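Local coordinates for protein flavohemoglobin (Malassezia yamatoensis, PDB 6O0A) that probably detoxifies nitric oxide, oxidising it with oxygen bound at the heme and drawing electrons from NAD(P)H through FAD, at residues Ile82-Ile87 / Thr144-Leu149; Val102-Ala107 / Arg159-Gln164. One frame throughout, in Å; residues are numbered along the deposited sequence. Where two conformers were deposited one is given.

Contact 1: residues Ile82-Ile87 / Thr144-Leu149; sequences IFAQWI and TEVYWL. With HEM (protoporphyrin IX containing Fe), chain C.
In the globin domain, Phe-83, Ala-84 and Ile-87 of helix 75-89 pack against Val-146 and Leu-149 of helix 137-163. The two short segments cross almost perpendicularly, at 95°, with their axes 10.3 Å apart at closest approach. No hydrogen bond joins them. The contact is buried and made of apolar side chains.

Val-146 sits centrally. Its CG1 comes at the edge of the Phe-83 ring, in the ring plane, and lies 3.9 Å from CD2 of Phe-83. The same methyl touches CB of Ala-84 at 4.0 Å. CG1 stands anti to the backbone N (chi1 174°), while the other branch, CG2, turns to Ile-87. Phe-83 CE2 also nears the carbonyl O of Val-146. Leu-149 CB comes to the ring edge, near its plane, 4.1 Å from Phe-83 CE2, and these two side chains run at about a right angle. One face of the Phe-83 ring is covered from within its own helix. Ile-87 CG2 lies 3.6 Å above that plane, offset toward the rim.

These helices correspond to E and H of the globin fold. Ile-28 of helix 25-53 touches both Ala-84 and Val-146, so a third helix joins the packing. Ile-87 holds CG1 between its backbone N and carbonyl carbon (chi1 62°). The extended chain then brings CD1 to 4.1 Å from Leu-149 CD1.

Tyr-147, next after Val-146 in the chain, points away from helix 75-89 and lines the heme pocket. Its CE2 lies 3.6 Å from CBB of a heme vinyl group. Its OH is hydrogen-bonded to Tyr-116 O, and its ring meets Tyr-120 edge-to-face. Within the same helix, Tyr-147 CD1 sits 3.7 Å above the centre of the Trp-148 ring.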
loop_
_atom_site.group_PDB
_atom_site.type_symbol
_atom_site.label_atom_id
_atom_site.label_comp_id
_atom_site.label_asym_id
_atom_site.label_seq_id
_atom_site.Cartn_x
_atom_site.Cartn_y
_atom_site.Cartn_z
ATOM N N ILE A 82 0.190 17.898 -3.634
ATOM C CA ILE A 82 -1.225 17.539 -3.602
ATOM C C ILE A 82 -1.889 18.123 -2.363
ATOM O O ILE A 82 -2.998 18.669 -2.429
ATOM C CB ILE A 82 -1.384 16.008 -3.659
ATOM C CG1 ILE A 82 -0.928 15.471 -5.016
ATOM C CG2 ILE A 82 -2.824 15.597 -3.371
ATOM C CD1 ILE A 82 -0.832 13.961 -5.068
ATOM N N PHE A 83 -1.217 18.013 -1.218
ATOM C CA PHE A 83 -1.769 18.500 0.042
ATOM C C PHE A 83 -1.961 20.009 0.000
ATOM O O PHE A 83 -3.008 20.528 0.411
ATOM C CB PHE A 83 -0.833 18.091 1.184
ATOM C CG PHE A 83 -1.273 18.555 2.542
ATOM C CD1 PHE A 83 -2.271 17.888 3.226
ATOM C CD2 PHE A 83 -0.656 19.642 3.150
ATOM C CE1 PHE A 83 -2.668 18.302 4.488
ATOM C CE2 PHE A 83 -1.045 20.060 4.415
ATOM C CZ PHE A 83 -2.050 19.394 5.082
ATOM N N ALA A 84 -0.958 20.727 -0.508
ATOM C CA ALA A 84 -1.061 22.181 -0.628
ATOM C C ALA A 84 -2.272 22.580 -1.459
ATOM O O ALA A 84 -3.030 23.482 -1.082
ATOM C CB ALA A 84 0.220 22.750 -1.243
ATOM N N GLN A 85 -2.474 21.920 -2.602
ATOM C CA GLN A 85 -3.646 22.236 -3.410
ATOM C C GLN A 85 -4.928 21.927 -2.649
ATOM O O GLN A 85 -5.908 22.676 -2.739
ATOM C CB GLN A 85 -3.603 21.470 -4.733
ATOM C CG GLN A 85 -4.737 21.829 -5.688
ATOM C CD GLN A 85 -4.713 23.293 -6.104
ATOM O OE1 GLN A 85 -5.251 24.160 -5.411
ATOM N NE2 GLN A 85 -4.088 23.573 -7.243
ATOM N N TRP A 86 -4.926 20.846 -1.866
ATOM C CA TRP A 86 -6.125 20.465 -1.127
ATOM C C TRP A 86 -6.500 21.519 -0.090
ATOM O O TRP A 86 -7.652 21.968 -0.032
ATOM C CB TRP A 86 -5.923 19.106 -0.455
ATOM C CG TRP A 86 -7.170 18.623 0.219
ATOM C CD1 TRP A 86 -7.627 18.980 1.456
ATOM C CD2 TRP A 86 -8.142 17.714 -0.320
ATOM N NE1 TRP A 86 -8.818 18.345 1.722
ATOM C CE2 TRP A 86 -9.152 17.559 0.649
ATOM C CE3 TRP A 86 -8.247 17.008 -1.524
ATOM C CZ2 TRP A 86 -10.257 16.728 0.452
ATOM C CZ3 TRP A 86 -9.344 16.181 -1.717
ATOM C CH2 TRP A 86 -10.334 16.051 -0.734
ATOM N N ILE A 87 -5.542 21.925 0.751
ATOM C CA ILE A 87 -5.892 22.832 1.837
ATOM C C ILE A 87 -6.202 24.229 1.322
ATOM O O ILE A 87 -6.781 25.036 2.058
ATOM C CB ILE A 87 -4.788 22.875 2.911
ATOM C CG1 ILE A 87 -3.472 23.396 2.337
ATOM C CG2 ILE A 87 -4.581 21.491 3.515
ATOM C CD1 ILE A 87 -2.362 23.454 3.378
ATOM N N THR A 144 7.101 25.963 4.414
ATOM C CA THR A 144 7.368 25.374 5.721
ATOM C C THR A 144 6.076 25.166 6.510
ATOM O O THR A 144 5.893 24.125 7.153
ATOM C CB THR A 144 8.356 26.260 6.479
ATOM O OG1 THR A 144 9.602 26.259 5.768
ATOM C CG2 THR A 144 8.569 25.767 7.905
ATOM N N GLU A 145 5.164 26.146 6.471
ATOM C CA GLU A 145 3.883 25.976 7.145
ATOM C C GLU A 145 3.126 24.778 6.580
ATOM O O GLU A 145 2.584 23.966 7.339
ATOM C CB GLU A 145 3.041 27.242 7.017
ATOM C CG GLU A 145 1.765 27.150 7.853
ATOM C CD GLU A 145 0.882 28.382 7.758
ATOM O OE1 GLU A 145 1.367 29.448 7.320
ATOM O OE2 GLU A 145 -0.308 28.271 8.125
ATOM N N VAL A 146 3.089 24.659 5.248
ATOM C CA VAL A 146 2.448 23.521 4.591
ATOM C C VAL A 146 3.081 22.217 5.058
ATOM O O VAL A 146 2.383 21.273 5.443
ATOM C CB VAL A 146 2.533 23.669 3.058
ATOM C CG1 VAL A 146 2.009 22.416 2.345
ATOM C CG2 VAL A 146 1.772 24.896 2.597
ATOM N N TYR A 147 4.418 22.157 5.061
ATOM C CA TYR A 147 5.097 20.942 5.501
ATOM C C TYR A 147 4.677 20.550 6.913
ATOM O O TYR A 147 4.377 19.384 7.181
ATOM C CB TYR A 147 6.621 21.112 5.441
ATOM C CG TYR A 147 7.350 19.860 5.922
ATOM C CD1 TYR A 147 7.655 19.666 7.274
ATOM C CD2 TYR A 147 7.694 18.854 5.028
ATOM C CE1 TYR A 147 8.302 18.503 7.717
ATOM C CE2 TYR A 147 8.344 17.691 5.460
ATOM C CZ TYR A 147 8.634 17.523 6.804
ATOM O OH TYR A 147 9.273 16.365 7.221
ATOM N N TRP A 148 4.697 21.500 7.850
ATOM C CA TRP A 148 4.466 21.116 9.239
ATOM C C TRP A 148 3.000 20.814 9.526
ATOM O O TRP A 148 2.707 20.001 10.410
ATOM C CB TRP A 148 5.024 22.188 10.184
ATOM C CG TRP A 148 6.522 22.040 10.261
ATOM C CD1 TRP A 148 7.466 22.920 9.821
ATOM C CD2 TRP A 148 7.237 20.890 10.736
ATOM N NE1 TRP A 148 8.727 22.403 10.023
ATOM C CE2 TRP A 148 8.611 21.158 10.583
ATOM C CE3 TRP A 148 6.846 19.665 11.294
ATOM C CZ2 TRP A 148 9.596 20.245 10.966
ATOM C CZ3 TRP A 148 7.825 18.764 11.674
ATOM C CH2 TRP A 148 9.181 19.057 11.504
ATOM N N LEU A 149 2.071 21.428 8.792
ATOM C CA LEU A 149 0.674 21.021 8.907
ATOM C C LEU A 149 0.518 19.552 8.559
ATOM O O LEU A 149 -0.180 18.804 9.258
ATOM C CB LEU A 149 -0.200 21.864 7.983
ATOM C CG LEU A 149 -0.549 23.276 8.429
ATOM C CD1 LEU A 149 -1.267 23.992 7.306
ATOM C CD2 LEU A 149 -1.418 23.203 9.668
HETATM C CHA HEM C . 6.480 6.556 1.770
HETATM C CHB HEM C . 4.855 11.130 2.256
HETATM C CHC HEM C . 7.910 11.813 5.964
HETATM C CHD HEM C . 9.961 7.516 5.039
HETATM C C1A HEM C . 5.759 7.725 1.595
HETATM C C2A HEM C . 4.712 7.943 0.621
HETATM C C3A HEM C . 4.263 9.196 0.759
HETATM C C4A HEM C . 5.022 9.833 1.816
HETATM C CMA HEM C . 3.150 9.880 -0.062
HETATM C CAA HEM C . 4.193 6.884 -0.374
HETATM C CBA HEM C . 3.073 6.157 0.367
HETATM C CGA HEM C . 2.540 5.030 -0.483
HETATM O O1A HEM C . 3.353 4.215 -0.985
HETATM O O2A HEM C . 1.300 4.944 -0.659
HETATM C C1B HEM C . 5.530 11.717 3.308
HETATM C C2B HEM C . 5.334 13.067 3.802
HETATM C C3B HEM C . 6.193 13.266 4.821
HETATM C C4B HEM C . 6.940 12.036 5.012
HETATM C CMB HEM C . 4.317 14.050 3.188
HETATM C CAB HEM C . 6.394 14.521 5.707
HETATM C CBB HEM C . 5.527 15.543 5.796
HETATM C C1C HEM C . 8.752 10.721 6.002
HETATM C C2C HEM C . 9.884 10.575 6.880
HETATM C C3C HEM C . 10.461 9.384 6.636
HETATM C C4C HEM C . 9.706 8.754 5.574
HETATM C CMC HEM C . 10.278 11.644 7.925
HETATM C CAC HEM C . 11.724 8.734 7.262
HETATM C CBC HEM C . 12.740 9.461 7.762
HETATM C C1D HEM C . 9.185 6.897 4.081
HETATM C C2D HEM C . 9.454 5.579 3.535
HETATM C C3D HEM C . 8.515 5.310 2.630
HETATM C C4D HEM C . 7.600 6.437 2.569
HETATM C CMD HEM C . 10.649 4.689 3.947
HETATM C CAD HEM C . 8.420 4.013 1.797
HETATM C CBD HEM C . 8.794 4.353 0.357
HETATM C CGD HEM C . 10.293 4.432 0.175
HETATM O O1D HEM C . 11.019 3.500 0.617
HETATM O O2D HEM C . 10.770 5.427 -0.439
HETATM N NA HEM C . 5.922 8.903 2.308
HETATM N NB HEM C . 6.514 11.123 4.066
HETATM N NC HEM C . 8.659 9.588 5.216
HETATM N ND HEM C . 8.042 7.386 3.480
HETATM FE FE HEM C . 7.099 9.160 3.953
#

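Contact 2: residues Val102-Ala107 / Arg159-Gln164. With HEM (protoporphyrin IX containing Fe), chain C.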
loop_
_atom_site.group_PDB
_atom_site.type_symbol
_atom_site.label_atom_id
_atom_site.label_comp_id
_atom_site.label_asym_id
_atom_site.label_seq_id
_atom_site.Cartn_x
_atom_site.Cartn_y
_atom_site.Cartn_z
ATOM N N VAL A 102 -0.746 6.903 3.881
ATOM C CA VAL A 102 0.645 7.208 4.195
ATOM C C VAL A 102 0.964 6.847 5.641
ATOM O O VAL A 102 2.012 6.259 5.928
ATOM C CB VAL A 102 0.949 8.689 3.905
ATOM C CG1 VAL A 102 2.363 9.013 4.345
ATOM C CG2 VAL A 102 0.787 8.976 2.411
ATOM N N ALA A 103 0.070 7.198 6.572
ATOM C CA ALA A 103 0.315 6.906 7.983
ATOM C C ALA A 103 0.472 5.407 8.224
ATOM O O ALA A 103 1.331 4.982 9.006
ATOM C CB ALA A 103 -0.826 7.453 8.840
ATOM N N ASN A 104 -0.366 4.592 7.578
ATOM C CA ASN A 104 -0.265 3.148 7.767
ATOM C C ASN A 104 1.051 2.610 7.220
ATOM O O ASN A 104 1.678 1.745 7.844
ATOM C CB ASN A 104 -1.453 2.447 7.110
ATOM C CG ASN A 104 -2.679 2.390 8.027
ATOM O OD1 ASN A 104 -2.886 1.415 8.759
ATOM N ND2 ASN A 104 -3.509 3.442 7.979
ATOM N N LYS A 105 1.489 3.111 6.060
ATOM C CA LYS A 105 2.793 2.712 5.526
ATOM C C LYS A 105 3.915 3.115 6.475
ATOM O O LYS A 105 4.809 2.317 6.777
ATOM C CB LYS A 105 3.007 3.330 4.146
ATOM C CG LYS A 105 4.285 2.875 3.444
ATOM C CD LYS A 105 4.227 1.394 3.132
ATOM C CE LYS A 105 3.175 1.082 2.066
ATOM N NZ LYS A 105 3.671 1.397 0.695
ATOM N N HIS A 106 3.884 4.363 6.946
ATOM C CA HIS A 106 4.885 4.845 7.895
ATOM C C HIS A 106 4.940 3.981 9.143
ATOM O O HIS A 106 6.025 3.681 9.657
ATOM C CB HIS A 106 4.562 6.276 8.294
ATOM C CG HIS A 106 4.962 7.281 7.276
ATOM N ND1 HIS A 106 4.630 8.613 7.384
ATOM C CD2 HIS A 106 5.672 7.154 6.132
ATOM C CE1 HIS A 106 5.125 9.269 6.350
ATOM N NE2 HIS A 106 5.745 8.401 5.570
ATOM N N ALA A 107 3.775 3.638 9.687
ATOM C CA ALA A 107 3.728 2.810 10.887
ATOM C C ALA A 107 4.306 1.427 10.614
ATOM O O ALA A 107 5.072 0.897 11.427
ATOM C CB ALA A 107 2.290 2.712 11.403
ATOM N N ARG A 159 0.788 8.047 15.738
ATOM C CA ARG A 159 0.736 7.812 17.175
ATOM C C ARG A 159 -0.466 6.954 17.552
ATOM O O ARG A 159 -0.349 6.027 18.365
ATOM C CB ARG A 159 0.700 9.147 17.923
ATOM C CG ARG A 159 0.527 8.986 19.409
ATOM C CD ARG A 159 0.451 10.324 20.119
ATOM N NE ARG A 159 1.601 11.168 19.813
ATOM C CZ ARG A 159 1.542 12.283 19.097
ATOM N NH1 ARG A 159 0.376 12.704 18.619
ATOM N NH2 ARG A 159 2.648 12.984 18.870
ATOM N N LYS A 160 -1.626 7.231 16.957
ATOM C CA LYS A 160 -2.815 6.434 17.246
ATOM C C LYS A 160 -2.654 4.998 16.764
ATOM O O LYS A 160 -3.130 4.058 17.420
ATOM C CB LYS A 160 -4.045 7.079 16.608
ATOM C CG LYS A 160 -4.401 8.447 17.185
ATOM C CD LYS A 160 -5.657 9.017 16.533
ATOM C CE LYS A 160 -6.041 10.353 17.138
ATOM N NZ LYS A 160 -6.316 10.228 18.600
ATOM N N LEU A 161 -2.009 4.808 15.610
ATOM C CA LEU A 161 -1.787 3.457 15.096
ATOM C C LEU A 161 -0.880 2.666 16.027
ATOM O O LEU A 161 -1.142 1.494 16.322
ATOM C CB LEU A 161 -1.194 3.513 13.686
ATOM C CG LEU A 161 -2.102 4.042 12.572
ATOM C CD1 LEU A 161 -1.328 4.333 11.310
ATOM C CD2 LEU A 161 -3.196 3.015 12.285
ATOM N N TYR A 162 0.209 3.289 16.483
ATOM C CA TYR A 162 1.119 2.608 17.397
ATOM C C TYR A 162 0.427 2.238 18.699
ATOM O O TYR A 162 0.721 1.184 19.278
ATOM C CB TYR A 162 2.332 3.492 17.686
ATOM C CG TYR A 162 3.268 3.693 16.514
ATOM C CD1 TYR A 162 3.538 2.651 15.626
ATOM C CD2 TYR A 162 3.893 4.921 16.303
ATOM C CE1 TYR A 162 4.406 2.826 14.562
ATOM C CE2 TYR A 162 4.762 5.104 15.233
ATOM C CZ TYR A 162 5.009 4.055 14.368
ATOM O OH TYR A 162 5.874 4.223 13.300
ATOM N N ALA A 163 -0.519 3.065 19.157
ATOM C CA ALA A 163 -1.213 2.782 20.409
ATOM C C ALA A 163 -2.113 1.562 20.309
ATOM O O ALA A 163 -2.488 1.005 21.344
ATOM C CB ALA A 163 -2.035 3.992 20.859
ATOM N N GLN A 164 -2.461 1.130 19.097
ATOM C CA GLN A 164 -3.321 -0.037 18.936
ATOM C C GLN A 164 -2.563 -1.359 19.011
ATOM O O GLN A 164 -3.202 -2.420 19.033
ATOM C CB GLN A 164 -4.062 0.039 17.598
ATOM C CG GLN A 164 -4.972 1.248 17.447
ATOM C CD GLN A 164 -5.721 1.239 16.128
ATOM O OE1 GLN A 164 -5.175 1.606 15.087
ATOM N NE2 GLN A 164 -6.976 0.810 16.163
HETATM C CHA HEM C . 6.480 6.556 1.770
HETATM C CHB HEM C . 4.855 11.130 2.256
HETATM C CHC HEM C . 7.910 11.813 5.964
HETATM C CHD HEM C . 9.961 7.516 5.039
HETATM C C1A HEM C . 5.759 7.725 1.595
HETATM C C2A HEM C . 4.712 7.943 0.621
HETATM C C3A HEM C . 4.263 9.196 0.759
HETATM C C4A HEM C . 5.022 9.833 1.816
HETATM C CMA HEM C . 3.150 9.880 -0.062
HETATM C CAA HEM C . 4.193 6.884 -0.374
HETATM C CBA HEM C . 3.073 6.157 0.367
HETATM C CGA HEM C . 2.540 5.030 -0.483
HETATM O O1A HEM C . 3.353 4.215 -0.985
HETATM O O2A HEM C . 1.300 4.944 -0.659
HETATM C C1B HEM C . 5.530 11.717 3.308
HETATM C C2B HEM C . 5.334 13.067 3.802
HETATM C C3B HEM C . 6.193 13.266 4.821
HETATM C C4B HEM C . 6.940 12.036 5.012
HETATM C CMB HEM C . 4.317 14.050 3.188
HETATM C CAB HEM C . 6.394 14.521 5.707
HETATM C CBB HEM C . 5.527 15.543 5.796
HETATM C C1C HEM C . 8.752 10.721 6.002
HETATM C C2C HEM C . 9.884 10.575 6.880
HETATM C C3C HEM C . 10.461 9.384 6.636
HETATM C C4C HEM C . 9.706 8.754 5.574
HETATM C CMC HEM C . 10.278 11.644 7.925
HETATM C CAC HEM C . 11.724 8.734 7.262
HETATM C CBC HEM C . 12.740 9.461 7.762
HETATM C C1D HEM C . 9.185 6.897 4.081
HETATM C C2D HEM C . 9.454 5.579 3.535
HETATM C C3D HEM C . 8.515 5.310 2.630
HETATM C C4D HEM C . 7.600 6.437 2.569
HETATM C CMD HEM C . 10.649 4.689 3.947
HETATM C CAD HEM C . 8.420 4.013 1.797
HETATM C CBD HEM C . 8.794 4.353 0.357
HETATM C CGD HEM C . 10.293 4.432 0.175
HETATM O O1D HEM C . 11.019 3.500 0.617
HETATM O O2D HEM C . 10.770 5.427 -0.439
HETATM N NA HEM C . 5.922 8.903 2.308
HETATM N NB HEM C . 6.514 11.123 4.066
HETATM N NC HEM C . 8.659 9.588 5.216
HETATM N ND HEM C . 8.042 7.386 3.480
HETATM FE FE HEM C . 7.099 9.160 3.953
#
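Ala-107 and Leu-161 bring their CA atoms to 7.0 Å where helix 102-107 passes helix 159-163, at 53° and 9.8 Å between the segment axes. Helix 96-108 is the F helix of the globin fold. It carries His-106, the proximal heme ligand. The partner segment includes the last part of the long H helix.

Leu-161 points toward the F helix. Its CD1 meets the carbonyl O of Ala-103 at 3.6 Å and also touches the CB atoms of Ala-103 and Ala-107. Its CD2 lies beside Asn-104 OD1. That amide is held elsewhere: ND2 bonds to Ser-100 O and OD1 accepts from Gly-266 N. The end of Tyr-162 comes back to Ala-107: its OH is 3.5 Å from Ala-107 CA and its CE1 3.8 Å from Ala-107 CB. The same OH bonds to Leu-111 O.

On the heme side, Val-102 CG1 lies over one face of the His-106 ring, 3.4 Å above its plane and offset toward the rim. The ND1 of His-106 is hydrogen-bonded to Glu-158 OE2, a second-shell contact that helps fix the ring's rotation. Lys-105, folded at three torsions, makes a weak hydrogen bond from NZ to heme O1A and also touches FAD. His-106 NE2 binds the heme iron at 2.2 Å, with heme NB in the imidazole plane and His-106 CE1 3.3 Å from that nitrogen.

Both contacts set helix 137-163 against an earlier globin helix: 75-89 in contact 1 and 96-108 in contact 2. Their centres are 20 Å apart, and the segments do not touch. Both reach the heme, but differently. Contact 1 lies far from the centre of the chain, is fully buried and apolar, and meets a vinyl group through one aromatic ring. Contact 2 is nearer that centre, by the FAD-binding part. Its F-helix side is buried, while Leu-161 and Tyr-162 are partly exposed. Apolar packing there sits beside iron ligation, a propionate contact and polar links to nearby helices and loops.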